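Local atomic coordinates of Mn transporter subunit (Synechocystis sp. PCC 6803, PDB entry 3UJP), a protein that binds manganese(II) and is probably the solute-binding subunit of an ABC-type importer, delivering the metal to the membrane permease. Residues 34-39 with 43-48; 56-61 with 92-97; 112-117 with 140-145; 166-171 with 282-287; 221-226 with 248-253. All blocks are in the same frame, centred on the assembly; numbering follows the deposited sequence.

Contact 1 of 5, residues 34-39 with 43-48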
# COMPACT_ATOMS: atom_id res chain seq x y z
N VAL A 34 11.25 2.40 0.14
CA VAL A 34 12.01 3.26 1.05
C VAL A 34 11.84 2.83 2.50
O VAL A 34 10.72 2.62 2.97
CB VAL A 34 11.62 4.74 0.88
CG1 VAL A 34 12.36 5.59 1.87
CG2 VAL A 34 11.92 5.19 -0.50
N LEU A 35 12.95 2.73 3.22
CA LEU A 35 12.91 2.22 4.60
C LEU A 35 13.36 3.28 5.61
O LEU A 35 14.35 3.99 5.39
CB LEU A 35 13.79 0.97 4.73
CG LEU A 35 13.17 -0.07 5.65
CD1 LEU A 35 12.00 -0.77 4.93
CD2 LEU A 35 14.21 -1.08 6.14
N THR A 36 12.62 3.42 6.71
CA THR A 36 13.03 4.35 7.75
C THR A 36 13.13 3.70 9.12
O THR A 36 12.39 2.76 9.44
CB THR A 36 12.16 5.63 7.85
OG1 THR A 36 10.77 5.28 7.88
CG2 THR A 36 12.41 6.52 6.67
N THR A 37 14.03 4.23 9.92
CA THR A 37 14.35 3.68 11.22
C THR A 37 13.14 3.60 12.13
O THR A 37 12.78 2.50 12.59
CB THR A 37 15.47 4.47 11.86
OG1 THR A 37 15.19 5.87 11.76
CG2 THR A 37 16.73 4.19 11.10
N PHE A 38 12.51 4.73 12.40
CA PHE A 38 11.32 4.74 13.25
C PHE A 38 10.09 5.39 12.63
O PHE A 38 10.18 6.13 11.65
CB PHE A 38 11.60 5.34 14.62
CG PHE A 38 11.99 6.78 14.60
CD1 PHE A 38 11.19 7.73 15.21
CD2 PHE A 38 13.16 7.18 14.02
CE1 PHE A 38 11.54 9.03 15.22
CE2 PHE A 38 13.52 8.49 14.02
CZ PHE A 38 12.72 9.42 14.62
N THR A 39 8.95 5.09 13.24
CA THR A 39 7.64 5.55 12.80
C THR A 39 7.45 7.05 12.61
O THR A 39 6.61 7.46 11.81
CB THR A 39 6.61 5.18 13.83
OG1 THR A 39 6.88 5.95 15.01
CG2 THR A 39 6.68 3.70 14.14
N ASP A 43 6.18 8.62 8.87
CA ASP A 43 5.06 9.49 8.54
C ASP A 43 5.50 10.76 7.81
O ASP A 43 4.82 11.20 6.91
CB ASP A 43 4.28 9.86 9.79
CG ASP A 43 3.15 10.84 9.51
OD1 ASP A 43 2.11 10.40 8.97
OD2 ASP A 43 3.30 12.04 9.83
N MET A 44 6.62 11.33 8.23
CA MET A 44 7.23 12.47 7.53
C MET A 44 7.62 12.15 6.09
O MET A 44 7.43 12.97 5.20
CB MET A 44 8.49 12.93 8.23
CG MET A 44 8.30 13.38 9.63
SD MET A 44 9.79 14.20 10.23
CE MET A 44 10.31 15.12 8.79
N VAL A 45 8.20 10.97 5.84
CA VAL A 45 8.57 10.66 4.47
C VAL A 45 7.34 10.23 3.68
O VAL A 45 7.15 10.65 2.54
CB VAL A 45 9.72 9.63 4.33
CG1 VAL A 45 10.91 10.02 5.18
CG2 VAL A 45 9.26 8.25 4.69
N GLN A 46 6.49 9.42 4.30
CA GLN A 46 5.27 9.02 3.62
C GLN A 46 4.52 10.27 3.17
O GLN A 46 3.74 10.24 2.22
CB GLN A 46 4.39 8.11 4.50
CG GLN A 46 2.91 8.03 4.07
CD GLN A 46 2.62 7.10 2.87
OE1 GLN A 46 3.31 7.13 1.83
NE2 GLN A 46 1.58 6.28 3.00
N ASN A 47 4.81 11.39 3.83
CA ASN A 47 4.15 12.63 3.47
C ASN A 47 4.76 13.37 2.30
O ASN A 47 4.09 14.18 1.70
CB ASN A 47 3.91 13.53 4.69
CG ASN A 47 2.47 13.42 5.19
OD1 ASN A 47 1.55 13.85 4.50
ND2 ASN A 47 2.27 12.83 6.38
N VAL A 48 6.01 13.07 1.95
CA VAL A 48 6.63 13.64 0.75
C VAL A 48 6.51 12.71 -0.46
O VAL A 48 6.61 13.13 -1.62
CB VAL A 48 8.12 13.94 0.96
CG1 VAL A 48 8.78 14.32 -0.36
CG2 VAL A 48 8.33 15.03 2.00

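Contact 2 of 5, residues 56-61 with 92-97. With ZN (zinc ion), chain G.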
# COMPACT_ATOMS: atom_id res chain seq x y z
N GLU A 56 8.19 2.40 4.58
CA GLU A 56 7.99 1.45 5.65
C GLU A 56 8.98 1.73 6.76
O GLU A 56 10.01 2.34 6.53
CB GLU A 56 8.18 0.05 5.09
CG GLU A 56 7.80 -1.07 6.00
CD GLU A 56 8.07 -2.42 5.34
OE1 GLU A 56 8.55 -2.41 4.17
OE2 GLU A 56 7.82 -3.47 5.98
N SER A 57 8.65 1.29 7.96
CA SER A 57 9.48 1.53 9.11
C SER A 57 10.16 0.23 9.58
O SER A 57 9.63 -0.86 9.38
CB SER A 57 8.61 2.05 10.24
OG SER A 57 9.36 2.58 11.33
N ILE A 58 11.32 0.36 10.23
CA ILE A 58 11.97 -0.78 10.87
C ILE A 58 11.22 -1.10 12.17
O ILE A 58 10.62 -2.19 12.34
CB ILE A 58 13.46 -0.52 11.23
CG1 ILE A 58 14.30 -0.14 10.02
CG2 ILE A 58 14.07 -1.74 11.93
CD1 ILE A 58 14.57 -1.25 9.13
N THR A 59 11.27 -0.14 13.10
CA THR A 59 10.67 -0.28 14.42
C THR A 59 9.17 -0.08 14.30
O THR A 59 8.73 0.88 13.66
CB THR A 59 11.19 0.81 15.32
OG1 THR A 59 10.78 2.06 14.78
CG2 THR A 59 12.70 0.80 15.38
N ARG A 60 8.38 -0.95 14.91
CA ARG A 60 6.95 -0.92 14.62
C ARG A 60 6.05 -0.46 15.78
O ARG A 60 5.38 -1.26 16.43
CB ARG A 60 6.49 -2.23 13.99
CG ARG A 60 7.38 -2.63 12.81
CD ARG A 60 6.70 -3.61 11.88
NE ARG A 60 7.49 -3.82 10.68
CZ ARG A 60 7.08 -4.54 9.63
NH1 ARG A 60 7.87 -4.68 8.57
NH2 ARG A 60 5.88 -5.11 9.64
N ILE A 61 6.06 0.86 15.97
CA ILE A 61 5.24 1.63 16.93
C ILE A 61 5.85 1.56 18.30
O ILE A 61 6.73 0.75 18.54
CB ILE A 61 3.78 1.21 17.02
CG1 ILE A 61 2.86 2.41 16.79
CG2 ILE A 61 3.49 0.59 18.39
CD1 ILE A 61 2.93 2.96 15.39
N GLU A 92 19.58 6.31 16.22
CA GLU A 92 19.49 4.87 16.13
C GLU A 92 20.92 4.32 16.33
O GLU A 92 21.75 4.35 15.43
CB GLU A 92 18.86 4.49 14.79
CG GLU A 92 19.36 5.33 13.62
CD GLU A 92 18.48 6.53 13.28
OE1 GLU A 92 17.25 6.40 13.34
OE2 GLU A 92 19.03 7.59 12.92
N ARG A 93 21.23 3.88 17.54
CA ARG A 93 22.59 3.49 17.86
C ARG A 93 22.97 2.23 17.12
O ARG A 93 24.16 1.95 16.92
CB ARG A 93 22.75 3.30 19.36
CG ARG A 93 23.42 4.48 20.03
CD ARG A 93 23.51 4.36 21.54
NE ARG A 93 22.23 4.52 22.23
CZ ARG A 93 21.61 3.53 22.88
NH1 ARG A 93 22.15 2.32 22.93
NH2 ARG A 93 20.45 3.75 23.49
N TRP A 94 21.94 1.50 16.69
CA TRP A 94 22.08 0.17 16.07
C TRP A 94 22.26 0.23 14.56
O TRP A 94 22.51 -0.79 13.92
CB TRP A 94 20.86 -0.69 16.39
CG TRP A 94 19.57 0.03 16.13
CD1 TRP A 94 18.86 0.79 17.02
CD2 TRP A 94 18.86 0.11 14.88
NE1 TRP A 94 17.74 1.32 16.41
CE2 TRP A 94 17.72 0.92 15.10
CE3 TRP A 94 19.06 -0.44 13.61
CZ2 TRP A 94 16.80 1.18 14.10
CZ3 TRP A 94 18.14 -0.17 12.62
CH2 TRP A 94 17.03 0.63 12.87
N PHE A 95 22.12 1.42 13.99
CA PHE A 95 22.09 1.56 12.56
C PHE A 95 23.42 1.20 11.93
O PHE A 95 23.48 0.28 11.13
CB PHE A 95 21.65 2.97 12.15
CG PHE A 95 21.22 3.05 10.74
CD1 PHE A 95 20.03 2.46 10.33
CD2 PHE A 95 22.02 3.68 9.80
CE1 PHE A 95 19.63 2.51 9.01
CE2 PHE A 95 21.63 3.73 8.47
CZ PHE A 95 20.42 3.14 8.08
N GLU A 96 24.49 1.90 12.31
CA GLU A 96 25.84 1.63 11.79
C GLU A 96 26.04 0.14 11.48
O GLU A 96 26.47 -0.25 10.39
CB GLU A 96 26.88 2.09 12.82
CG GLU A 96 28.34 2.02 12.35
CD GLU A 96 29.34 2.40 13.46
OE1 GLU A 96 30.20 1.56 13.79
OE2 GLU A 96 29.27 3.54 13.98
N GLN A 97 25.71 -0.69 12.45
CA GLN A 97 25.95 -2.11 12.35
C GLN A 97 24.97 -2.81 11.42
O GLN A 97 25.34 -3.69 10.65
CB GLN A 97 25.81 -2.70 13.73
CG GLN A 97 26.10 -4.13 13.79
CD GLN A 97 26.85 -4.43 15.04
OE1 GLN A 97 26.42 -5.25 15.85
NE2 GLN A 97 27.98 -3.75 15.22
ZN ZN G . 30.72 4.62 14.70

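Contact 3 of 5, residues 112-117 with 140-145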
# COMPACT_ATOMS: atom_id res chain seq x y z
N GLU A 112 20.91 16.28 8.20
CA GLU A 112 21.98 17.13 7.66
C GLU A 112 21.66 18.63 7.50
O GLU A 112 20.77 19.01 6.73
CB GLU A 112 22.46 16.56 6.32
CG GLU A 112 23.40 17.48 5.58
CD GLU A 112 23.83 16.88 4.26
OE1 GLU A 112 23.48 15.71 4.00
OE2 GLU A 112 24.53 17.59 3.48
N GLY A 113 22.39 19.48 8.22
CA GLY A 113 22.30 20.92 8.05
C GLY A 113 21.69 21.53 9.28
O GLY A 113 21.63 22.76 9.44
N ILE A 114 21.22 20.64 10.15
CA ILE A 114 20.63 21.07 11.41
C ILE A 114 21.76 21.17 12.43
O ILE A 114 22.60 20.26 12.53
CB ILE A 114 19.55 20.10 11.91
CG1 ILE A 114 18.66 19.68 10.76
CG2 ILE A 114 18.72 20.73 13.05
CD1 ILE A 114 17.55 18.75 11.20
N GLU A 115 21.80 22.30 13.13
CA GLU A 115 22.77 22.53 14.18
C GLU A 115 22.23 21.93 15.48
O GLU A 115 21.21 22.40 16.00
CB GLU A 115 23.04 24.04 14.36
CG GLU A 115 24.52 24.44 14.24
CD GLU A 115 25.05 24.39 12.80
OE1 GLU A 115 25.69 23.36 12.43
OE2 GLU A 115 24.82 25.37 12.05
N PRO A 116 22.91 20.87 15.99
CA PRO A 116 22.48 20.15 17.18
C PRO A 116 22.50 21.00 18.44
O PRO A 116 23.10 22.07 18.47
CB PRO A 116 23.52 19.03 17.30
CG PRO A 116 24.68 19.51 16.59
CD PRO A 116 24.15 20.29 15.44
N ILE A 117 21.80 20.52 19.46
CA ILE A 117 21.98 20.96 20.84
C ILE A 117 22.80 19.82 21.44
O ILE A 117 22.45 18.65 21.28
CB ILE A 117 20.61 21.04 21.59
CG1 ILE A 117 19.60 22.02 20.94
CG2 ILE A 117 20.80 21.32 23.08
CD1 ILE A 117 20.22 23.29 20.37
N LEU A 140 11.68 21.36 8.87
CA LEU A 140 11.64 21.80 7.49
C LEU A 140 12.87 21.32 6.74
O LEU A 140 12.82 20.99 5.55
CB LEU A 140 11.43 23.31 7.38
CG LEU A 140 10.09 23.90 7.87
CD1 LEU A 140 10.02 25.39 7.58
CD2 LEU A 140 8.88 23.23 7.27
N VAL A 141 13.99 21.23 7.45
CA VAL A 141 15.18 20.70 6.83
C VAL A 141 15.11 19.16 6.72
O VAL A 141 15.67 18.55 5.80
CB VAL A 141 16.42 21.16 7.58
CG1 VAL A 141 16.41 22.66 7.68
CG2 VAL A 141 16.41 20.60 8.94
N TYR A 142 14.42 18.53 7.65
CA TYR A 142 14.16 17.10 7.53
C TYR A 142 13.48 16.85 6.20
O TYR A 142 13.94 16.06 5.38
CB TYR A 142 13.24 16.65 8.65
CG TYR A 142 13.96 16.25 9.92
CD1 TYR A 142 14.39 14.94 10.09
CD2 TYR A 142 14.19 17.16 10.93
CE1 TYR A 142 15.03 14.54 11.25
CE2 TYR A 142 14.85 16.77 12.11
CZ TYR A 142 15.26 15.45 12.26
OH TYR A 142 15.92 15.02 13.40
N VAL A 143 12.38 17.57 5.97
CA VAL A 143 11.50 17.34 4.82
C VAL A 143 12.19 17.69 3.52
O VAL A 143 11.87 17.14 2.48
CB VAL A 143 10.17 18.13 4.90
CG1 VAL A 143 9.51 17.98 6.25
CG2 VAL A 143 10.41 19.61 4.59
N GLU A 144 13.12 18.62 3.56
CA GLU A 144 13.76 18.99 2.32
C GLU A 144 14.70 17.89 1.91
O GLU A 144 14.74 17.52 0.74
CB GLU A 144 14.54 20.27 2.47
CG GLU A 144 15.50 20.46 1.33
CD GLU A 144 14.80 20.92 0.08
OE1 GLU A 144 13.55 21.00 0.10
OE2 GLU A 144 15.50 21.20 -0.92
N ASN A 145 15.47 17.37 2.87
CA ASN A 145 16.46 16.32 2.57
C ASN A 145 15.81 15.02 2.11
O ASN A 145 16.41 14.25 1.37
CB ASN A 145 17.38 16.05 3.76
CG ASN A 145 18.19 17.27 4.17
OD1 ASN A 145 18.61 18.07 3.32
ND2 ASN A 145 18.42 17.42 5.46

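Contact 4 of 5, residues 166-171 with 282-287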
# COMPACT_ATOMS: atom_id res chain seq x y z
N ALA A 166 6.40 20.78 -0.88
CA ALA A 166 5.79 22.11 -0.83
C ALA A 166 4.63 22.16 0.16
O ALA A 166 4.64 22.93 1.13
CB ALA A 166 5.31 22.49 -2.23
N VAL A 167 3.62 21.33 -0.10
CA VAL A 167 2.44 21.23 0.74
C VAL A 167 2.78 20.80 2.18
O VAL A 167 2.21 21.31 3.12
CB VAL A 167 1.41 20.25 0.13
CG1 VAL A 167 0.34 19.84 1.14
CG2 VAL A 167 0.80 20.84 -1.10
N TYR A 168 3.71 19.88 2.37
CA TYR A 168 4.06 19.48 3.73
C TYR A 168 4.84 20.62 4.39
O TYR A 168 4.58 20.96 5.54
CB TYR A 168 4.83 18.14 3.75
CG TYR A 168 4.75 17.41 5.06
CD1 TYR A 168 3.53 17.17 5.66
CD2 TYR A 168 5.90 16.93 5.71
CE1 TYR A 168 3.45 16.48 6.89
CE2 TYR A 168 5.83 16.25 6.94
CZ TYR A 168 4.59 16.02 7.52
OH TYR A 168 4.47 15.35 8.74
N SER A 169 5.79 21.22 3.67
CA SER A 169 6.56 22.33 4.21
C SER A 169 5.61 23.41 4.71
O SER A 169 5.80 24.00 5.78
CB SER A 169 7.50 22.93 3.16
OG SER A 169 8.58 22.07 2.84
N GLU A 170 4.59 23.67 3.91
CA GLU A 170 3.63 24.71 4.21
C GLU A 170 2.78 24.41 5.43
O GLU A 170 2.44 25.31 6.17
CB GLU A 170 2.71 24.90 3.02
CG GLU A 170 1.33 25.32 3.45
CD GLU A 170 0.32 25.25 2.34
OE1 GLU A 170 -0.19 24.14 2.06
OE2 GLU A 170 0.02 26.32 1.76
N GLN A 171 2.43 23.15 5.64
CA GLN A 171 1.60 22.78 6.78
C GLN A 171 2.44 22.70 8.04
O GLN A 171 1.91 22.76 9.14
CB GLN A 171 0.93 21.43 6.56
CG GLN A 171 -0.01 21.38 5.39
CD GLN A 171 -0.25 19.97 4.95
OE1 GLN A 171 0.31 19.05 5.53
NE2 GLN A 171 -1.06 19.79 3.91
N PRO A 282 -1.49 9.95 15.64
CA PRO A 282 -1.26 8.92 14.64
C PRO A 282 -0.41 9.49 13.50
O PRO A 282 -0.04 8.72 12.61
CB PRO A 282 -2.66 8.61 14.15
CG PRO A 282 -3.33 9.97 14.18
CD PRO A 282 -2.76 10.67 15.39
N THR A 283 -0.10 10.79 13.53
CA THR A 283 0.76 11.40 12.51
C THR A 283 1.77 12.44 13.04
O THR A 283 1.59 12.98 14.11
CB THR A 283 -0.07 12.00 11.34
OG1 THR A 283 -0.45 13.36 11.61
CG2 THR A 283 -1.28 11.10 11.04
N PHE A 284 2.84 12.72 12.30
CA PHE A 284 3.82 13.66 12.84
C PHE A 284 3.22 15.01 13.19
O PHE A 284 3.44 15.52 14.28
CB PHE A 284 5.02 13.89 11.94
CG PHE A 284 6.02 14.85 12.54
CD1 PHE A 284 6.36 14.76 13.88
CD2 PHE A 284 6.62 15.85 11.79
CE1 PHE A 284 7.27 15.62 14.45
CE2 PHE A 284 7.54 16.73 12.36
CZ PHE A 284 7.85 16.62 13.69
N LEU A 285 2.49 15.61 12.24
CA LEU A 285 1.77 16.85 12.51
C LEU A 285 0.87 16.72 13.76
O LEU A 285 1.01 17.49 14.69
CB LEU A 285 0.98 17.30 11.28
CG LEU A 285 1.67 18.26 10.31
CD1 LEU A 285 3.15 18.24 10.50
CD2 LEU A 285 1.33 17.96 8.88
N ASP A 286 -0.01 15.73 13.83
CA ASP A 286 -0.73 15.50 15.08
C ASP A 286 0.20 15.45 16.30
O ASP A 286 -0.17 15.91 17.36
CB ASP A 286 -1.60 14.22 15.05
CG ASP A 286 -2.72 14.28 14.00
OD1 ASP A 286 -2.85 13.28 13.26
OD2 ASP A 286 -3.45 15.30 13.91
N LEU A 287 1.41 14.90 16.15
CA LEU A 287 2.34 14.79 17.28
C LEU A 287 2.73 16.14 17.84
O LEU A 287 2.60 16.36 19.03
CB LEU A 287 3.62 14.00 16.95
CG LEU A 287 4.72 13.88 18.04
CD1 LEU A 287 5.31 12.47 18.09
CD2 LEU A 287 5.85 14.92 17.91

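Contact 5 of 5, residues 221-226 with 248-253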
# COMPACT_ATOMS: atom_id res chain seq x y z
N GLN A 221 22.30 2.27 30.99
CA GLN A 221 22.29 2.34 32.44
C GLN A 221 21.01 3.01 32.95
O GLN A 221 21.00 4.22 33.21
CB GLN A 221 23.52 3.09 32.96
CG GLN A 221 24.18 3.98 31.93
CD GLN A 221 25.50 4.54 32.40
OE1 GLN A 221 25.55 5.39 33.29
NE2 GLN A 221 26.59 4.07 31.81
N GLN A 222 19.95 2.23 33.08
CA GLN A 222 18.67 2.75 33.56
C GLN A 222 18.88 3.96 34.46
O GLN A 222 19.85 4.04 35.20
CB GLN A 222 17.90 1.66 34.32
CG GLN A 222 18.15 0.25 33.80
CD GLN A 222 16.95 -0.66 34.00
OE1 GLN A 222 15.91 -0.23 34.49
NE2 GLN A 222 17.10 -1.92 33.61
N PHE A 223 17.95 4.91 34.38
CA PHE A 223 18.02 6.11 35.17
C PHE A 223 18.27 5.68 36.61
O PHE A 223 18.09 4.51 36.98
CB PHE A 223 16.78 7.00 35.05
CG PHE A 223 15.60 6.46 35.78
CD1 PHE A 223 15.56 6.48 37.16
CD2 PHE A 223 14.57 5.88 35.09
CE1 PHE A 223 14.50 5.93 37.85
CE2 PHE A 223 13.50 5.34 35.76
CZ PHE A 223 13.47 5.36 37.15
N THR A 224 18.66 6.65 37.41
CA THR A 224 19.17 6.39 38.73
C THR A 224 18.37 7.20 39.75
O THR A 224 17.59 8.09 39.38
CB THR A 224 20.64 6.76 38.75
OG1 THR A 224 20.80 8.13 39.17
CG2 THR A 224 21.26 6.55 37.36
N PRO A 225 18.51 6.88 41.04
CA PRO A 225 17.66 7.57 42.02
C PRO A 225 18.19 8.93 42.47
O PRO A 225 17.42 9.65 43.12
CB PRO A 225 17.61 6.58 43.18
CG PRO A 225 18.27 5.33 42.68
CD PRO A 225 19.22 5.75 41.65
N LYS A 226 19.44 9.28 42.15
CA LYS A 226 19.91 10.66 42.29
C LYS A 226 19.28 11.47 41.16
O LYS A 226 19.07 12.68 41.28
CB LYS A 226 21.45 10.78 42.28
CG LYS A 226 22.00 12.19 42.61
CD LYS A 226 23.55 12.31 42.43
CE LYS A 226 24.26 13.14 43.54
NZ LYS A 226 25.78 13.06 43.58
N THR A 248 7.77 5.81 25.09
CA THR A 248 8.73 4.72 24.80
C THR A 248 9.62 4.26 26.00
O THR A 248 10.37 3.29 25.88
CB THR A 248 9.62 5.07 23.58
OG1 THR A 248 10.32 6.30 23.81
CG2 THR A 248 8.76 5.24 22.35
N VAL A 249 9.50 4.95 27.14
CA VAL A 249 10.36 4.74 28.30
C VAL A 249 9.53 4.43 29.53
O VAL A 249 8.32 4.23 29.42
CB VAL A 249 11.21 5.98 28.57
CG1 VAL A 249 12.03 6.31 27.35
CG2 VAL A 249 10.32 7.15 28.94
N SER A 250 10.19 4.45 30.69
CA SER A 250 9.66 4.00 31.99
C SER A 250 8.92 5.11 32.76
O SER A 250 9.50 6.13 33.12
CB SER A 250 10.84 3.47 32.84
OG SER A 250 10.47 3.14 34.16
N ASP A 251 7.64 4.91 33.03
CA ASP A 251 6.90 5.92 33.80
C ASP A 251 7.22 5.84 35.29
O ASP A 251 7.01 6.79 36.03
CB ASP A 251 5.38 5.80 33.55
CG ASP A 251 4.81 4.45 34.00
OD1 ASP A 251 5.59 3.48 34.21
OD2 ASP A 251 3.57 4.34 34.13
N LYS A 252 7.75 4.70 35.71
CA LYS A 252 8.03 4.43 37.12
C LYS A 252 8.84 5.49 37.88
O LYS A 252 8.58 5.78 39.05
CB LYS A 252 8.70 3.07 37.26
CG LYS A 252 7.88 1.94 36.63
CD LYS A 252 8.57 0.60 36.82
CE LYS A 252 10.02 0.62 36.28
NZ LYS A 252 10.76 -0.70 36.45
N GLY A 253 9.84 6.07 37.21
CA GLY A 253 10.64 7.10 37.85
C GLY A 253 9.91 8.42 37.97
O GLY A 253 10.06 9.12 38.97

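Contact 1 of 5, residues 34-39 with 43-48
Thr36 and Val45 make the apolar part of this contact, meeting tip to tip between strand 33-36 and helix 39-49. The methyl CG2 of Thr36 lies 4.1 Å from Val45 CG1 and equally far from Val45 CG2, so it faces the fork of the valine rather than one branch. The threonine torsion explains this: with chi1 at 49°, CG2 stands anti to the carbonyl carbon and heads for the helix, while OG1 turns to a weak hydrogen bond with Glu56 O on the neighbouring strand. Val45 continues the same apolar layer, touching Val55 on strand 54-57 and Ile146 on helix 136-153.

The parts involved are the first two elements of a right-handed beta-alpha-beta unit, strand 33-36, helix 39-49 and strand 54-57. The chain leaves the strand at Thr36, turns through Thr37 and Phe38, the latter at the N-cap position, and comes back as the helix that covers one side of the parallel sheet.

Hydrogen bonds account for the rest. Asp43 N donates to Thr39 O at 3.2 Å, an i to i+4 bond of the first helical turn and the one hydrogen bond between the two segments. One turn on, inside the helix, Asn47 ND2 donates to Asp43 O at 3.1 Å, with the donor above the carbonyl plane. The carboxylate of Asp43 leads away from residues 34-39: CG is anti to the backbone N (chi1 177°), and OD2 accepts from Phe284 N at the start of helix 284-296.

Contact 2 of 5, residues 56-61 with 92-97
Ile58 and Thr59 meet the indole of Trp94 beside the loops that lead to the manganese site: residues 58-61 leave strand 54-57 on the way to the metal ligand His66, and residues 92-95 form a type I turn ahead of helix 95-100. Trp94 CH2, at the far corner of the six-membered ring, is the main point of touch. It lies 3.9 Å from Ile58 CG2 and 4.0 Å from Ile58 CG1, and the two side chains pass each other in opposite directions. Thr59 CG2 comes more loosely to Trp94 CZ2, at 4.3 Å. Both methyls approach the ring obliquely.

The indole is placed from its own segment as well. Glu92 CB lies 3.6 Å above one face of the ring, toward the rim, and the turn is closed by Phe95 N donating to Glu92 O at 3.3 Å. Glu96, next along, takes no part in the packing; its extended chain carries OE2 to a zinc ion at 1.9 Å.

The polar ends find partners beyond the pair. Thr59 OG1 is bonded to Thr37 O, and Trp94 NE1 to Ile65 O, further along the connection that holds Ile58 and Thr59 and next to His66. No hydrogen bond links the two segments, so the contact is held by burial of apolar surface, and the indole grips one connection twice, by apolar contact and by its N-H.

Contact 3 of 5, residues 112-117 with 140-145
Glu112 lies beside Asn145 and Ile114 beside Val141, with CA atoms 7.6 and 7.1 Å apart, so the irregular segment 112-117 enters against helix 136-153 in the opposite direction to it before drawing away. Gly113, between the two touching residues, has a positive phi of 112°, which sets the turn that brings Ile114 down onto the helix.

The polar link is Asn145 ND2 donating to Glu112 O at 3.1 Å. The donor sits in the carbonyl plane on a lone pair, and the N-H...O angle is 149°. ND2 also makes a weak bond to Leu110 O. An alanine here would probably leave both carbonyls, of Glu112 and Leu110, without this donor and the loop less firmly held to the helix.

Ile114 supplies the apolar part. Its side chain crosses that of Tyr142 at about a right angle, with Ile114 CD1 3.5 Å from Tyr142 CE2 and oblique to the ring. The CG1-CD1 arm also lies against Val141 CG2, though the modelled spacing there is doubtful. Tyr142 OH is hydrogen-bonded to Asn87 OD1.

The contact lays the loop that follows strand 107-109 against helix 136-153, which also packs on helix 39-49 through Tyr142 and Val143 and on helix 158-183 through Leu140 and Val143.

Contact 4 of 5, residues 166-171 with 282-287
Tyr168 reaches from helix 158-183 to Leu285 and Phe284 at the start of helix 284-296. From CB the ring carbon CG stands anti to the backbone N (chi1 -157°), which swings the phenol toward helix 284-296. Tyr168 CD1 is the first ring atom to meet the other segment, 4.0 Å from Leu285 CD2. Tyr168 CE1 comes nearer to Leu285 CD2, at 3.3 Å, and Tyr168 CZ is at 4.0 Å from both Leu285 CD1 and Leu285 CD2. The leucine fork comes from the opposite direction and lies oblique to the ring. At the tip, Tyr168 OH is 3.6 Å from Phe284 CB and the same from Leu285 CD1; it sits at the edge of the Phe284 ring, in its plane, and the two aromatic side chains cross at about a right angle. Back along the ring, Tyr168 CD2 packs on Val143 of helix 136-153.

Helix 158-183 is the long helix that joins the two lobes, as in the cluster of metal-binding transport proteins to which this family belongs, and the contact sets the beginning of the chain's last helix against it. That beginning is capped: Thr283, at the N-cap, accepts on OG1 from Asp286 N at 3.3 Å, with a nearly straight N-H...O angle of 164°.

One turn beyond Tyr168, the extended side chain of Gln171 crosses Leu285 at about a right angle, with Gln171 OE1 3.7 Å from Leu285 CD2. A third subunit packs over this edge, its Thr111 on Gln171 and its Glu112 on Leu285, while Glu170 OE1 accepts from Met89 N of the same neighbour.

Contact 5 of 5, residues 221-226 with 248-253
Phe223 pushes the end of its ring against Gly253 in the first turn of helix 252-256. Phe223 CZ lies 3.4 Å from Gly253 CA and 3.7 Å from Gly253 N, and the glycine CA approaches the ring obliquely. A CB on Gly253 would fall within about 2.5 Å of Phe223 CZ, consistent with a residue that has no side chain at this point of the ring. Beside it Ser250 OG comes to the ring edge, near its plane, 4.1 Å from Phe223 CE2.

In the next shell, the first torsion of Phe223 (chi1 74°) sets CG between the backbone N and the carbonyl carbon and so turns the ring onto Gly253, where it also meets the ring of Trp215 with the planes nearly parallel. Val249 also touches Trp215. An alanine in place of Phe223 would probably open a gap over Gly253 and deprive Trp215 of its aromatic neighbour.

Just after Phe223 the chain is fixed by Thr224, the N-cap of helix 225-236: its side chain caps a backbone N beyond Lys226, and its own N is bonded to Gln227 OE1, as in a capping box. The contact joins two loops of the C-terminal lobe, each leading from a strand (210-213 and 242-246) to the next helix, an arrangement of the alternating alpha/beta fold.

Overall arrangement
Starting from the N terminus, contact 1 closes the shortest loop, folding helix 39-49 back on strand 33-36. Contact 2 follows, bridging 30 residues from the end of strand 54-57 to the turn before helix 95-100; it touches contact 1, where Thr36 O meets Ile58 N and Thr37 OG1 meets Glu92 OE1. Contact 3 comes next in series, setting the loop after strand 107-109 on helix 136-153, which packs on helix 39-49. Contact 4 spans 110 residues, bringing the last helix back to helix 158-183 beside contacts 1 and 3. Contact 5 lies within that span, in the second lobe, its centre about 31 Å from that of contact 4. No loops cross.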